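Local coordinates for putative integron gene cassette protein (Uncultured bacterium, PDB 3FUY), which is of unknown function but belongs to the integron cassette proteins of the mobile metagenome and assembles as three copies of its chain, at residues P90-C96 against V109-V115; F29-V35 against G54-D58; T104-M108 against H147-Q152. One frame throughout, in Å; residues are numbered along the deposited sequence.

How the contacts relate
All three contacts reach one mixed six-stranded sheet. Contact 2 comes first and is complete before the other two begin; it lies at the edge hairpin of strands 25-29 and 34-39, with the loop before helix 59-79. Contacts 1 and 3 alternate along the chain and share strand 106-116, which pairs with 91-100 in contact 1 and with 150-160 in contact 3. They meet where Val109 N approaches Gln152 O at 2.9 Å, probably as a hydrogen bond, so the two are continuous parts of the sheet, their centres about 19 Å apart. Contact 2, centred about 23 Å from contact 1 and about 17 Å from contact 3, touches neither and lies at a subunit boundary.

Contact 1 (P90-C96 against V109-V115); sequences PHIRIRC and VYVDLIV
Arg95 reaches across the strand pair and holds Asp112 side-on, with two nitrogens on one oxygen. Arg95 NE lies 2.8 Å from Asp112 OD2 and Arg95 NH2 lies 3.0 Å from that same OD2, both coming from one face of the carboxylate. The oxygen sits at the guanidinium edge, in its plane, while the two flat groups stand 80° apart. NE comes in from above the carboxylate plane, and NH2 from its anti side, tilted out of plane. With CG beside the backbone N and the chain bent at chi2 (-56°), the guanidinium folds back by Arg93 CB, which lies over one of its faces toward the rim. Ile114 CD1 adds an apolar neighbour at the edge, 3.8 Å from Arg95 NH2. Arg158 is a second cation on Asp112 OD2; Arg95 in turn meets Asp170 through NH1 and Pro169 O through NH2. Swapping Arg95 for a leucine would probably leave Asp112 with one cation fewer and Pro169 O without this donor.

What sets the arginine here is the backbone. Arg95 N donates to Tyr110 O at 2.7 Å, and Cys96 N adds a weak bond of 3.4 Å to that Tyr110 O, so both residues stand opposite one tyrosine. Cys96 CB then rests 3.9 Å from Tyr110 CD1, with the sulfur oblique to the ring. On the face of Ile92, Ile94, Val111 and Leu113, Ile94 CD1 packs 3.7 Å from Val109 CG1. Helices 59-79 and 121-138 cover this face. Paired backbone bonds between His91 and Ile114 and between Arg93 and Asp112 keep a regular antiparallel register; the one-residue slip beyond Ile94 is a classic beta bulge in the hairpin of strands 91-100 and 106-116.

Contact 2 (F29-V35 against G54-D58); sequences FLSPSLV and GFPAD
The Phe29 ring meets Ala57 with its edge: Phe29 CE1 is 3.7 Å from Ala57 O, which lies in the ring plane, and 4.0 Å from Ala57 CB. Ser31 O and Pro32 O of the same loop also lie at the edge, in plane, while Val35 CG2 sits over one face near the rim. The ring thus rests against the tip of its own beta hairpin, strands 25-29 and 34-39, joined by a type I turn from Ser31 to Leu34. Within that tip Ser31 OG accepts from Ser33 N, an ST turn, and Leu30 N bonds to Leu34 O.

The loop of residues 54-58, which leads from strand 44-49 into helix 59-79, lies against this turn. Ala57 N donates to Pro32 O at 2.9 Å, tilted 28° from the carbonyl plane; Pro56 CA places a C-H against that same Pro32 O, so one carbonyl receives two neighbouring residues. The prolines meet through their CB atoms. Ala57 CB packs against Val35 CG2 at 3.9 Å as well as against the CE1 corner of the ring, so alanine, valine and ring meet as a threesome. Val35 turns CG1 anti to its own N (chi1 170°), leaving CG2 to serve both the ring and the alanine.

Much of this is also a subunit boundary. Arg38 of a second subunit donates to Ala57 O and packs on Phe29 and Pro56, and Asp172 of that subunit hydrogen-bonds Ser33 OG. His168 of the same neighbouring subunit meets the ring of Phe55. Asp58 takes the N-cap of the following helix, its OD1 accepting from Asp61 N. On the turn side, Ser33 CB presses against the other loop's backbone, 3.4 Å from Phe55 O.

Contact 3 (T104-M108 against H147-Q152); sequences TYNAM and HSCVTQ
Tyr105 lays its ring along residues 147-149, so that Tyr105 CD2 comes within 3.4 Å of Cys149 CB. The approach is oblique, and Cys149 SG stands 4.7 Å from the Tyr105 ring centroid. His147 O also meets the ring obliquely at CD2, whereas Ser148 O lies near the ring plane at its edge. The tyrosine gets there with CG swung opposite its own N (chi1 -157°), and the ring reaches on to helix 59-79, where OH hydrogen-bonds Asp61.

Cys149 is likewise extended, SG anti to the backbone N (chi1 177°), and this carries SG against the backbone and CB of Ala107. There Cys149 SG packs 3.6 Å from Ala107 CB, and Leu64 of helix 59-79 touches Tyr105, Ala107 and Cys149 alike. Farther along, Met108, a selenomethionine, crosses Gln152 at a slant: its chain bends at chi2 and chi3, bringing Met108 CE to 3.9 Å from Gln152 CB. The far end of that glutamine turns off to Asp142. Asn106 and Val150 run alongside each other on the same face of the sheet.

The backbones run parallel. Val150 N donates to Tyr105 O at 3.0 Å, Ala107 N to Val150 O at 3.1 Å, and Gln152 N to Ala107 O at 2.9 Å. A water donates to both Tyr105 O and Ser148 O, so Tyr105 O receives two donors and the water ties it to Ser148 O. This is the parallel pair of the beta-alpha-beta unit formed by strand 106-116, helix 121-138 and strand 150-160. Chemically, its cohesion comes from backbone bonds and apolar and sulfur contacts, with the polar ends of Tyr105, His147, Thr151 and Gln152 spent on partners outside the pair.

Contact 1 (P90-C96 against V109-V115)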
loop_
_atom_site.group_PDB
_atom_site.type_symbol
_atom_site.label_atom_id
_atom_site.label_comp_id
_atom_site.label_asym_id
_atom_site.label_seq_id
_atom_site.Cartn_x
_atom_site.Cartn_y
_atom_site.Cartn_z
ATOM N N PRO B 90 -20.660 15.074 -19.642
ATOM C CA PRO B 90 -19.529 15.185 -18.709
ATOM C C PRO B 90 -19.210 13.876 -17.971
ATOM O O PRO B 90 -20.049 12.975 -17.913
ATOM C CB PRO B 90 -20.012 16.230 -17.706
ATOM C CG PRO B 90 -21.512 16.150 -17.751
ATOM C CD PRO B 90 -21.883 15.731 -19.145
ATOM N N HIS B 91 -18.001 13.796 -17.417
ATOM C CA HIS B 91 -17.616 12.725 -16.504
ATOM C C HIS B 91 -17.748 13.215 -15.058
ATOM O O HIS B 91 -17.316 14.328 -14.728
ATOM C CB HIS B 91 -16.150 12.335 -16.708
ATOM C CG HIS B 91 -15.846 11.682 -18.021
ATOM N ND1 HIS B 91 -15.966 10.322 -18.228
ATOM C CD2 HIS B 91 -15.350 12.193 -19.173
ATOM C CE1 HIS B 91 -15.597 10.031 -19.462
ATOM N NE2 HIS B 91 -15.213 11.146 -20.055
ATOM N N ILE B 92 -18.326 12.391 -14.188
ATOM C CA ILE B 92 -18.318 12.682 -12.762
ATOM C C ILE B 92 -17.473 11.606 -12.108
ATOM O O ILE B 92 -17.802 10.426 -12.191
ATOM C CB ILE B 92 -19.732 12.635 -12.145
ATOM C CG1 ILE B 92 -20.707 13.505 -12.930
ATOM C CG2 ILE B 92 -19.688 13.088 -10.715
ATOM C CD1 ILE B 92 -22.064 13.637 -12.245
ATOM N N ARG B 93 -16.382 11.998 -11.463
ATOM C CA ARG B 93 -15.437 11.022 -10.941
ATOM C C ARG B 93 -15.170 11.246 -9.468
ATOM O O ARG B 93 -14.934 12.377 -9.043
ATOM C CB ARG B 93 -14.112 11.100 -11.713
ATOM C CG ARG B 93 -14.264 11.016 -13.223
ATOM C CD ARG B 93 -14.875 9.674 -13.665
ATOM N NE ARG B 93 -14.121 8.514 -13.183
ATOM C CZ ARG B 93 -14.434 7.255 -13.488
ATOM N NH1 ARG B 93 -15.464 7.006 -14.286
ATOM N NH2 ARG B 93 -13.713 6.244 -13.017
ATOM N N ILE B 94 -15.195 10.177 -8.675
ATOM C CA ILE B 94 -14.879 10.345 -7.261
ATOM C C ILE B 94 -13.355 10.443 -7.098
ATOM O O ILE B 94 -12.601 9.850 -7.879
ATOM C CB ILE B 94 -15.467 9.206 -6.408
ATOM C CG1 ILE B 94 -15.444 9.577 -4.933
ATOM C CG2 ILE B 94 -14.724 7.876 -6.655
ATOM C CD1 ILE B 94 -16.315 8.655 -4.055
ATOM N N ARG B 95 -12.894 11.203 -6.107
ATOM C CA ARG B 95 -11.457 11.284 -5.845
ATOM C C ARG B 95 -11.130 10.820 -4.443
ATOM O O ARG B 95 -10.212 10.020 -4.229
ATOM C CB ARG B 95 -10.944 12.716 -6.039
ATOM C CG ARG B 95 -11.120 13.251 -7.435
ATOM C CD ARG B 95 -10.468 12.353 -8.496
ATOM N NE ARG B 95 -10.679 12.932 -9.817
ATOM C CZ ARG B 95 -10.787 12.246 -10.948
ATOM N NH1 ARG B 95 -10.700 10.909 -10.956
ATOM N NH2 ARG B 95 -10.993 12.904 -12.077
ATOM N N CYS B 96 -11.886 11.327 -3.476
ATOM C CA CYS B 96 -11.549 11.097 -2.081
ATOM C C CYS B 96 -12.812 11.113 -1.233
ATOM O O CYS B 96 -13.751 11.866 -1.500
ATOM C CB CYS B 96 -10.565 12.179 -1.592
ATOM S SG CYS B 96 -10.209 12.152 0.189
ATOM N N VAL B 109 -17.159 14.100 0.361
ATOM C CA VAL B 109 -16.798 13.438 -0.888
ATOM C C VAL B 109 -16.304 14.431 -1.933
ATOM O O VAL B 109 -17.055 15.309 -2.352
ATOM C CB VAL B 109 -18.000 12.688 -1.488
ATOM C CG1 VAL B 109 -17.537 11.897 -2.731
ATOM C CG2 VAL B 109 -18.628 11.769 -0.436
ATOM N N TYR B 110 -15.046 14.291 -2.343
ATOM C CA TYR B 110 -14.456 15.128 -3.390
ATOM C C TYR B 110 -14.620 14.471 -4.747
ATOM O O TYR B 110 -14.141 13.348 -4.959
ATOM C CB TYR B 110 -12.956 15.336 -3.130
ATOM C CG TYR B 110 -12.682 16.075 -1.864
ATOM C CD1 TYR B 110 -12.543 15.400 -0.659
ATOM C CD2 TYR B 110 -12.605 17.470 -1.859
ATOM C CE1 TYR B 110 -12.318 16.090 0.517
ATOM C CE2 TYR B 110 -12.375 18.160 -0.699
ATOM C CZ TYR B 110 -12.231 17.477 0.485
ATOM O OH TYR B 110 -11.989 18.186 1.635
ATOM N N VAL B 111 -15.278 15.170 -5.662
ATOM C CA VAL B 111 -15.547 14.654 -6.990
ATOM C C VAL B 111 -15.013 15.667 -7.985
ATOM O O VAL B 111 -14.902 16.847 -7.659
ATOM C CB VAL B 111 -17.058 14.450 -7.223
ATOM C CG1 VAL B 111 -17.628 13.529 -6.167
ATOM C CG2 VAL B 111 -17.808 15.806 -7.185
ATOM N N ASP B 112 -14.643 15.197 -9.170
ATOM C CA ASP B 112 -14.267 16.068 -10.280
ATOM C C ASP B 112 -15.404 15.992 -11.286
ATOM O O ASP B 112 -15.919 14.903 -11.552
ATOM C CB ASP B 112 -12.994 15.565 -10.993
ATOM C CG ASP B 112 -11.692 15.917 -10.268
ATOM O OD1 ASP B 112 -11.712 16.548 -9.192
ATOM O OD2 ASP B 112 -10.616 15.544 -10.796
ATOM N N LEU B 113 -15.798 17.134 -11.846
ATOM C CA LEU B 113 -16.675 17.150 -13.010
ATOM C C LEU B 113 -15.816 17.514 -14.215
ATOM O O LEU B 113 -15.212 18.589 -14.254
ATOM C CB LEU B 113 -17.815 18.169 -12.866
ATOM C CG LEU B 113 -18.767 18.273 -14.067
ATOM C CD1 LEU B 113 -19.768 17.124 -14.076
ATOM C CD2 LEU B 113 -19.509 19.614 -14.085
ATOM N N ILE B 114 -15.749 16.618 -15.188
ATOM C CA ILE B 114 -14.931 16.860 -16.375
ATOM C C ILE B 114 -15.800 17.087 -17.606
ATOM O O ILE B 114 -16.530 16.192 -18.019
ATOM C CB ILE B 114 -13.937 15.697 -16.634
ATOM C CG1 ILE B 114 -13.155 15.365 -15.360
ATOM C CG2 ILE B 114 -12.982 16.055 -17.764
ATOM C CD1 ILE B 114 -12.288 14.098 -15.474
ATOM N N VAL B 115 -15.727 18.291 -18.181
ATOM C CA VAL B 115 -16.431 18.592 -19.426
ATOM C C VAL B 115 -15.438 18.747 -20.573
ATOM O O VAL B 115 -14.246 18.928 -20.352
ATOM C CB VAL B 115 -17.315 19.867 -19.324
ATOM C CG1 VAL B 115 -18.402 19.685 -18.278
ATOM C CG2 VAL B 115 -16.468 21.085 -19.004
#

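Contact 2 (F29-V35 against G54-D58)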
loop_
_atom_site.group_PDB
_atom_site.type_symbol
_atom_site.label_atom_id
_atom_site.label_comp_id
_atom_site.label_asym_id
_atom_site.label_seq_id
_atom_site.Cartn_x
_atom_site.Cartn_y
_atom_site.Cartn_z
ATOM N N PHE B 29 -3.359 0.192 3.061
ATOM C CA PHE B 29 -3.166 1.238 4.070
ATOM C C PHE B 29 -1.810 1.894 3.895
ATOM O O PHE B 29 -0.781 1.247 4.098
ATOM C CB PHE B 29 -3.259 0.659 5.479
ATOM C CG PHE B 29 -4.650 0.334 5.910
ATOM C CD1 PHE B 29 -5.302 1.126 6.851
ATOM C CD2 PHE B 29 -5.316 -0.768 5.379
ATOM C CE1 PHE B 29 -6.575 0.833 7.260
ATOM C CE2 PHE B 29 -6.601 -1.072 5.780
ATOM C CZ PHE B 29 -7.236 -0.264 6.730
ATOM N N LEU B 30 -1.802 3.171 3.526
ATOM C CA LEU B 30 -0.554 3.924 3.468
ATOM C C LEU B 30 -0.192 4.379 4.876
ATOM O O LEU B 30 0.985 4.522 5.222
ATOM C CB LEU B 30 -0.669 5.118 2.530
ATOM C CG LEU B 30 -1.094 4.775 1.103
ATOM C CD1 LEU B 30 -1.127 6.044 0.290
ATOM C CD2 LEU B 30 -0.166 3.734 0.461
ATOM N N SER B 31 -1.222 4.597 5.687
ATOM C CA SER B 31 -1.057 4.786 7.121
ATOM C C SER B 31 -2.352 4.312 7.792
ATOM O O SER B 31 -3.282 3.871 7.111
ATOM C CB SER B 31 -0.752 6.254 7.443
ATOM O OG SER B 31 -1.942 7.029 7.528
ATOM N N PRO B 32 -2.420 4.368 9.123
ATOM C CA PRO B 32 -3.679 3.910 9.726
ATOM C C PRO B 32 -4.911 4.656 9.186
ATOM O O PRO B 32 -5.966 4.052 9.039
ATOM C CB PRO B 32 -3.473 4.209 11.215
ATOM C CG PRO B 32 -1.970 4.146 11.400
ATOM C CD PRO B 32 -1.406 4.730 10.137
ATOM N N SER B 33 -4.749 5.926 8.836
ATOM C CA SER B 33 -5.878 6.796 8.491
ATOM C C SER B 33 -5.922 7.218 7.014
ATOM O O SER B 33 -6.732 8.064 6.626
ATOM C CB SER B 33 -5.840 8.051 9.369
ATOM O OG SER B 33 -4.733 8.859 9.019
ATOM N N LEU B 34 -5.052 6.629 6.192
ATOM C CA LEU B 34 -5.012 6.947 4.760
ATOM C C LEU B 34 -5.008 5.648 3.940
ATOM O O LEU B 34 -4.094 4.823 4.053
ATOM C CB LEU B 34 -3.798 7.809 4.414
ATOM C CG LEU B 34 -3.601 8.193 2.944
ATOM C CD1 LEU B 34 -4.656 9.172 2.500
ATOM C CD2 LEU B 34 -2.192 8.760 2.693
ATOM N N VAL B 35 -6.038 5.477 3.124
ATOM C CA VAL B 35 -6.279 4.203 2.443
ATOM C C VAL B 35 -6.530 4.419 0.957
ATOM O O VAL B 35 -7.293 5.297 0.570
ATOM C CB VAL B 35 -7.483 3.467 3.074
ATOM C CG1 VAL B 35 -7.896 2.256 2.227
ATOM C CG2 VAL B 35 -7.159 3.051 4.519
ATOM N N GLY B 54 -7.745 11.386 12.594
ATOM C CA GLY B 54 -6.600 10.559 12.269
ATOM C C GLY B 54 -6.759 9.160 12.825
ATOM O O GLY B 54 -5.776 8.460 13.030
ATOM N N PHE B 55 -7.997 8.755 13.084
ATOM C CA PHE B 55 -8.260 7.435 13.634
ATOM C C PHE B 55 -8.079 6.402 12.510
ATOM O O PHE B 55 -8.244 6.734 11.337
ATOM C CB PHE B 55 -9.672 7.325 14.209
ATOM C CG PHE B 55 -9.921 8.185 15.439
ATOM C CD1 PHE B 55 -8.882 8.790 16.111
ATOM C CD2 PHE B 55 -11.206 8.331 15.936
ATOM C CE1 PHE B 55 -9.121 9.565 17.250
ATOM C CE2 PHE B 55 -11.458 9.102 17.068
ATOM C CZ PHE B 55 -10.410 9.720 17.724
ATOM N N PRO B 56 -7.719 5.163 12.871
ATOM C CA PRO B 56 -7.510 4.119 11.851
ATOM C C PRO B 56 -8.820 3.815 11.118
ATOM O O PRO B 56 -9.865 3.660 11.762
ATOM C CB PRO B 56 -7.086 2.883 12.666
ATOM C CG PRO B 56 -6.837 3.358 14.054
ATOM C CD PRO B 56 -7.575 4.650 14.243
ATOM N N ALA B 57 -8.766 3.740 9.793
ATOM C CA ALA B 57 -9.924 3.299 9.024
ATOM C C ALA B 57 -10.362 1.876 9.379
ATOM O O ALA B 57 -9.536 0.956 9.472
ATOM C CB ALA B 57 -9.660 3.437 7.545
ATOM N N ASP B 58 -11.664 1.693 9.603
ATOM C CA ASP B 58 -12.185 0.366 9.881
ATOM C C ASP B 58 -13.009 -0.192 8.717
ATOM O O ASP B 58 -13.136 0.449 7.683
ATOM C CB ASP B 58 -12.935 0.312 11.221
ATOM C CG ASP B 58 -14.183 1.169 11.239
ATOM O OD1 ASP B 58 -14.709 1.530 10.158
ATOM O OD2 ASP B 58 -14.644 1.482 12.351
#

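Contact 3 (T104-M108 against H147-Q152)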
loop_
_atom_site.group_PDB
_atom_site.type_symbol
_atom_site.label_atom_id
_atom_site.label_comp_id
_atom_site.label_asym_id
_atom_site.label_seq_id
_atom_site.Cartn_x
_atom_site.Cartn_y
_atom_site.Cartn_z
ATOM N N THR B 104 -19.772 13.354 15.561
ATOM C CA THR B 104 -20.724 12.537 14.821
ATOM C C THR B 104 -20.041 11.974 13.585
ATOM O O THR B 104 -18.911 12.350 13.256
ATOM C CB THR B 104 -21.908 13.351 14.337
ATOM O OG1 THR B 104 -21.416 14.538 13.700
ATOM C CG2 THR B 104 -22.816 13.718 15.507
ATOM N N TYR B 105 -20.748 11.091 12.895
ATOM C CA TYR B 105 -20.224 10.451 11.695
ATOM C C TYR B 105 -20.563 11.261 10.440
ATOM O O TYR B 105 -21.712 11.323 10.013
ATOM C CB TYR B 105 -20.769 9.025 11.615
ATOM C CG TYR B 105 -19.952 8.050 10.797
ATOM C CD1 TYR B 105 -18.576 7.902 11.002
ATOM C CD2 TYR B 105 -20.561 7.256 9.846
ATOM C CE1 TYR B 105 -17.834 6.982 10.263
ATOM C CE2 TYR B 105 -19.838 6.334 9.109
ATOM C CZ TYR B 105 -18.473 6.207 9.316
ATOM O OH TYR B 105 -17.773 5.291 8.566
ATOM N N ASN B 106 -19.547 11.899 9.875
ATOM C CA ASN B 106 -19.685 12.714 8.680
ATOM C C ASN B 106 -18.669 12.339 7.599
ATOM O O ASN B 106 -17.590 11.797 7.894
ATOM C CB ASN B 106 -19.502 14.185 9.038
ATOM C CG ASN B 106 -20.279 14.569 10.275
ATOM O OD1 ASN B 106 -19.828 14.353 11.403
ATOM N ND2 ASN B 106 -21.473 15.094 10.072
ATOM N N ALA B 107 -19.016 12.631 6.349
ATOM C CA ALA B 107 -18.072 12.452 5.258
ATOM C C ALA B 107 -18.119 13.595 4.261
ATOM O O ALA B 107 -19.188 14.134 3.948
ATOM C CB ALA B 107 -18.301 11.099 4.540
HETATM N N MSE B 108 -16.945 13.948 3.754
HETATM C CA MSE B 108 -16.839 14.883 2.649
HETATM C C MSE B 108 -16.340 14.131 1.405
HETATM O O MSE B 108 -15.234 13.584 1.399
HETATM C CB MSE B 108 -15.879 16.028 3.021
HETATM C CG MSE B 108 -15.634 17.020 1.899
HETATM SE SE MSE B 108 -17.199 18.101 1.451
HETATM C CE MSE B 108 -17.328 19.169 3.095
ATOM N N HIS B 147 -25.206 4.175 6.628
ATOM C CA HIS B 147 -24.125 4.035 7.611
ATOM C C HIS B 147 -24.264 5.039 8.753
ATOM O O HIS B 147 -23.324 5.240 9.515
ATOM C CB HIS B 147 -22.748 4.195 6.942
ATOM C CG HIS B 147 -22.347 3.029 6.085
ATOM N ND1 HIS B 147 -22.622 2.963 4.736
ATOM C CD2 HIS B 147 -21.685 1.885 6.387
ATOM C CE1 HIS B 147 -22.157 1.828 4.242
ATOM N NE2 HIS B 147 -21.582 1.154 5.223
ATOM N N SER B 148 -25.431 5.670 8.870
ATOM C CA SER B 148 -25.626 6.772 9.818
ATOM C C SER B 148 -24.597 7.873 9.600
ATOM O O SER B 148 -24.179 8.531 10.545
ATOM C CB SER B 148 -25.538 6.294 11.266
ATOM O OG SER B 148 -26.491 5.287 11.518
ATOM N N CYS B 149 -24.182 8.061 8.356
ATOM C CA CYS B 149 -23.223 9.097 8.027
ATOM C C CYS B 149 -23.946 10.241 7.318
ATOM O O CYS B 149 -24.810 10.002 6.472
ATOM C CB CYS B 149 -22.130 8.535 7.112
ATOM S SG CYS B 149 -20.938 9.782 6.576
ATOM N N VAL B 150 -23.594 11.472 7.665
ATOM C CA VAL B 150 -24.159 12.641 6.990
ATOM C C VAL B 150 -23.124 13.128 5.995
ATOM O O VAL B 150 -21.991 13.393 6.371
ATOM C CB VAL B 150 -24.468 13.786 7.968
ATOM C CG1 VAL B 150 -24.894 15.025 7.200
ATOM C CG2 VAL B 150 -25.543 13.362 8.970
ATOM N N THR B 151 -23.526 13.266 4.738
ATOM C CA THR B 151 -22.578 13.478 3.652
ATOM C C THR B 151 -22.661 14.880 3.049
ATOM O O THR B 151 -23.737 15.452 2.921
ATOM C CB THR B 151 -22.785 12.395 2.548
ATOM O OG1 THR B 151 -22.635 11.094 3.124
ATOM C CG2 THR B 151 -21.794 12.549 1.406
ATOM N N GLN B 152 -21.509 15.441 2.705
ATOM C CA GLN B 152 -21.448 16.641 1.884
ATOM C C GLN B 152 -20.483 16.360 0.748
ATOM O O GLN B 152 -19.689 15.408 0.818
ATOM C CB GLN B 152 -20.926 17.827 2.700
ATOM C CG GLN B 152 -21.704 18.110 3.979
ATOM C CD GLN B 152 -23.135 18.547 3.733
ATOM O OE1 GLN B 152 -23.467 19.106 2.682
ATOM N NE2 GLN B 152 -23.996 18.304 4.713
HETATM O O HOH W 1 -24.020 11.121 11.584
#